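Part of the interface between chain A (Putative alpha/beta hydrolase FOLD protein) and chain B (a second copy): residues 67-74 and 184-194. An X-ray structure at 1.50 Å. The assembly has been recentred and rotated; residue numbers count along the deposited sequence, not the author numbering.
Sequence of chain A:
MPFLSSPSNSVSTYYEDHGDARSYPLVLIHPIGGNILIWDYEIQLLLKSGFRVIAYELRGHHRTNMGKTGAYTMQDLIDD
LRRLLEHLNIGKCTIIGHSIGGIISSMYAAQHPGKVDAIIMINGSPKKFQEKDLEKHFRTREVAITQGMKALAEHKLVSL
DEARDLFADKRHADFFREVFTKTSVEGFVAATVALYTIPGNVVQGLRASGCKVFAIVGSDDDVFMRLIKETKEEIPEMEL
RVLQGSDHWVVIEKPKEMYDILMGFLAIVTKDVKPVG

Chain A (67-74) GKTGAYTM
Chain B (184-194) SVEGFVAATVA

An irregular, largely extended segment of chain A lies along one face of a chain B helix. The helix begins at Val185(B), and its i to i+4 backbone bonds run from Phe188(B) N to Ser184(B) O (2.9 Å) through Ala194(B) N to Ala190(B) O (2.9 Å). Ser184(B), chi1 72° (p), caps it: its OG accepts from Gly187(B) N at 2.9 Å. A CB on Gly187(B) would clash with that OG.

Both chains advance in the same sense, as the register proves: Thr69(A) CA to Glu186(B) CA is 4.7 Å, Ala71(A) CA to Ala190(B) CA 5.2 Å, and Tyr72(A) CA to Val193(B) CA 6.6 Å. Two residues of chain A thus span four of the helix, about one turn. From Thr69(A) to Thr73(A), phi/psi are -122/170, -122/13, -140/155, -165/171 and -106/167; Gly70(A) interrupts the extended run. Gly67(A), at 81/-154, adopts angles that would jam a CB against the preceding carbonyl.

The central bump is the methyl of Ala71(A), which points toward the helix and settles over Ala190(B). Its CB lies 3.7 Å from Ala190(B) CA and 4.0 Å from Ala190(B) CB, so the methyl meets backbone as well as side chain there. Two valines border the hollow: Ala71(A) CB is 4.3 Å from both Val189(B) CG1 and Val193(B) CG2. Val185(B), Val189(B) and Val193(B), all t in chi1 (172°, 173°, 167°), form a ridge with four-residue spacing, each CA-to-CB bond directed toward chain A.

Thr69(A), chi1 67° (p), also points toward the helix and sets its methyl against that ridge, with CG2 4.2 Å from Val185(B) CG1 and 4.0 Å from Val189(B) CG2. Farther along, Thr73(A), chi1 65° (p), places CG2 4.1 Å from Val193(B) CG2. Backbone carbonyls also touch the valines: Ala71(A) O lies 3.4 Å from Val189(B) CG1, and Tyr72(A) O 3.8 Å from Val193(B) CG1. The Tyr72(A) side chain (chi1 56°, p; chi2 74°) leaves CA pointing away, so its contribution here comes from the backbone.

No direct hydrogen bond crosses between the stretches; the polar links pass through water near Glu186(B), whose chi angles are 57° (p), -84° (m) and 22°. Water 1 donates to Lys68(A) O at 2.6 Å and to Glu186(B) OE1 at 3.1 Å. Water 2 accepts from Gly70(A) N at 2.9 Å and donates to Glu186(B) O at 2.9 Å, joining the two backbones. Together the stretches bury 345 Å², both sides summed; Ala71(A) and Val193(B) give the largest shares, 57 Å² each.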

# COMPACT_ATOMS: atom_id res chain seq x y z
N GLY A 67 -13.98 0.83 -7.99
CA GLY A 67 -14.91 1.24 -6.94
C GLY A 67 -14.63 2.63 -6.44
O GLY A 67 -14.06 3.49 -7.12
N LYS A 68 -15.02 2.86 -5.20
CA LYS A 68 -15.00 4.13 -4.54
C LYS A 68 -13.60 4.61 -4.30
O LYS A 68 -13.39 5.81 -4.10
CB LYS A 68 -15.72 3.94 -3.16
CG LYS A 68 -17.25 3.86 -3.21
CD LYS A 68 -17.90 3.89 -1.84
CE LYS A 68 -19.40 3.65 -1.99
NZ LYS A 68 -19.97 3.54 -0.63
N THR A 69 -12.66 3.69 -4.17
CA THR A 69 -11.27 4.05 -3.81
C THR A 69 -10.34 3.56 -4.88
O THR A 69 -10.75 2.80 -5.79
CB THR A 69 -10.85 3.37 -2.50
OG1 THR A 69 -10.77 1.94 -2.71
CG2 THR A 69 -11.81 3.70 -1.42
N GLY A 70 -9.09 3.95 -4.83
CA GLY A 70 -8.11 3.51 -5.73
C GLY A 70 -6.89 2.83 -5.10
O GLY A 70 -5.87 2.62 -5.77
N ALA A 71 -7.03 2.49 -3.84
CA ALA A 71 -6.01 1.79 -3.04
C ALA A 71 -6.71 0.81 -2.20
O ALA A 71 -7.86 1.04 -1.80
CB ALA A 71 -5.22 2.74 -2.15
N TYR A 72 -6.00 -0.25 -1.82
CA TYR A 72 -6.60 -1.29 -0.98
C TYR A 72 -5.52 -2.15 -0.41
O TYR A 72 -4.34 -2.04 -0.79
CB TYR A 72 -7.56 -2.12 -1.79
CG TYR A 72 -6.99 -2.77 -3.03
CD1 TYR A 72 -6.16 -3.86 -2.93
CD2 TYR A 72 -7.12 -2.19 -4.29
CE1 TYR A 72 -5.57 -4.42 -4.01
CE2 TYR A 72 -6.54 -2.76 -5.42
CZ TYR A 72 -5.75 -3.89 -5.27
OH TYR A 72 -5.16 -4.50 -6.35
N THR A 73 -5.87 -3.02 0.50
CA THR A 73 -4.95 -3.99 1.10
C THR A 73 -5.27 -5.34 0.53
O THR A 73 -6.32 -5.60 -0.09
CB THR A 73 -5.06 -4.07 2.60
OG1 THR A 73 -6.37 -4.58 2.96
CG2 THR A 73 -4.84 -2.71 3.22
N MET A 74 -4.37 -6.29 0.74
CA MET A 74 -4.66 -7.65 0.36
C MET A 74 -5.96 -8.15 0.96
O MET A 74 -6.70 -8.89 0.30
CB MET A 74 -3.54 -8.61 0.78
CG MET A 74 -2.21 -8.52 0.06
SD MET A 74 -2.31 -8.50 -1.74
CE MET A 74 -3.01 -10.07 -1.97
N SER B 184 -10.83 13.44 1.56
CA SER B 184 -11.55 12.53 0.74
C SER B 184 -11.44 11.11 1.22
O SER B 184 -10.43 10.76 1.83
CB SER B 184 -11.14 12.64 -0.71
OG SER B 184 -9.84 12.08 -0.95
N VAL B 185 -12.44 10.30 0.94
CA VAL B 185 -12.37 8.88 1.25
C VAL B 185 -11.18 8.25 0.53
O VAL B 185 -10.41 7.52 1.14
CB VAL B 185 -13.67 8.18 0.87
CG1 VAL B 185 -13.53 6.66 1.01
CG2 VAL B 185 -14.82 8.77 1.62
N GLU B 186 -10.99 8.55 -0.74
CA GLU B 186 -9.90 7.91 -1.52
C GLU B 186 -8.60 8.38 -0.95
O GLU B 186 -7.65 7.57 -0.83
CB GLU B 186 -10.01 8.15 -3.02
CG GLU B 186 -10.03 9.55 -3.34
CD GLU B 186 -11.47 10.27 -3.25
OE1 GLU B 186 -12.60 9.95 -2.58
OE2 GLU B 186 -11.41 11.36 -3.99
N GLY B 187 -8.47 9.61 -0.48
CA GLY B 187 -7.25 10.08 0.10
C GLY B 187 -6.96 9.45 1.43
O GLY B 187 -5.77 9.17 1.73
N PHE B 188 -7.93 9.30 2.31
CA PHE B 188 -7.73 8.63 3.57
C PHE B 188 -7.26 7.20 3.34
O PHE B 188 -6.30 6.76 3.98
CB PHE B 188 -9.05 8.66 4.36
CG PHE B 188 -8.90 8.00 5.70
CD1 PHE B 188 -8.33 8.65 6.77
CD2 PHE B 188 -9.35 6.70 5.91
CE1 PHE B 188 -8.16 8.00 7.99
CE2 PHE B 188 -9.18 6.07 7.11
CZ PHE B 188 -8.57 6.69 8.10
N VAL B 189 -8.00 6.47 2.51
CA VAL B 189 -7.67 5.10 2.22
C VAL B 189 -6.26 4.98 1.69
O VAL B 189 -5.45 4.19 2.20
CB VAL B 189 -8.69 4.46 1.32
CG1 VAL B 189 -8.26 3.09 0.89
CG2 VAL B 189 -10.03 4.37 2.07
N ALA B 190 -5.89 5.77 0.70
CA ALA B 190 -4.58 5.66 0.10
C ALA B 190 -3.49 5.99 1.10
O ALA B 190 -2.42 5.37 1.07
CB ALA B 190 -4.45 6.55 -1.05
N ALA B 191 -3.66 6.96 1.95
CA ALA B 191 -2.62 7.37 2.87
C ALA B 191 -2.35 6.26 3.88
O ALA B 191 -1.21 5.96 4.22
CB ALA B 191 -2.94 8.68 3.50
N THR B 192 -3.44 5.71 4.40
CA THR B 192 -3.28 4.65 5.35
C THR B 192 -2.59 3.40 4.74
O THR B 192 -1.75 2.72 5.33
CB THR B 192 -4.55 4.28 6.08
OG1 THR B 192 -5.50 3.75 5.17
CG2 THR B 192 -5.12 5.42 6.87
N VAL B 193 -2.96 3.07 3.51
CA VAL B 193 -2.31 1.97 2.80
C VAL B 193 -0.79 2.30 2.62
O VAL B 193 0.07 1.44 2.73
CB VAL B 193 -3.03 1.68 1.48
CG1 VAL B 193 -2.18 0.77 0.60
CG2 VAL B 193 -4.40 1.10 1.75
N ALA B 194 -0.48 3.55 2.27
CA ALA B 194 0.89 3.95 2.03
C ALA B 194 1.78 3.72 3.23
O ALA B 194 3.00 3.60 3.09
CB ALA B 194 0.98 5.38 1.57
O HOH W 1 -14.80 7.81 -3.12
O HOH W 2 -7.71 5.54 -2.83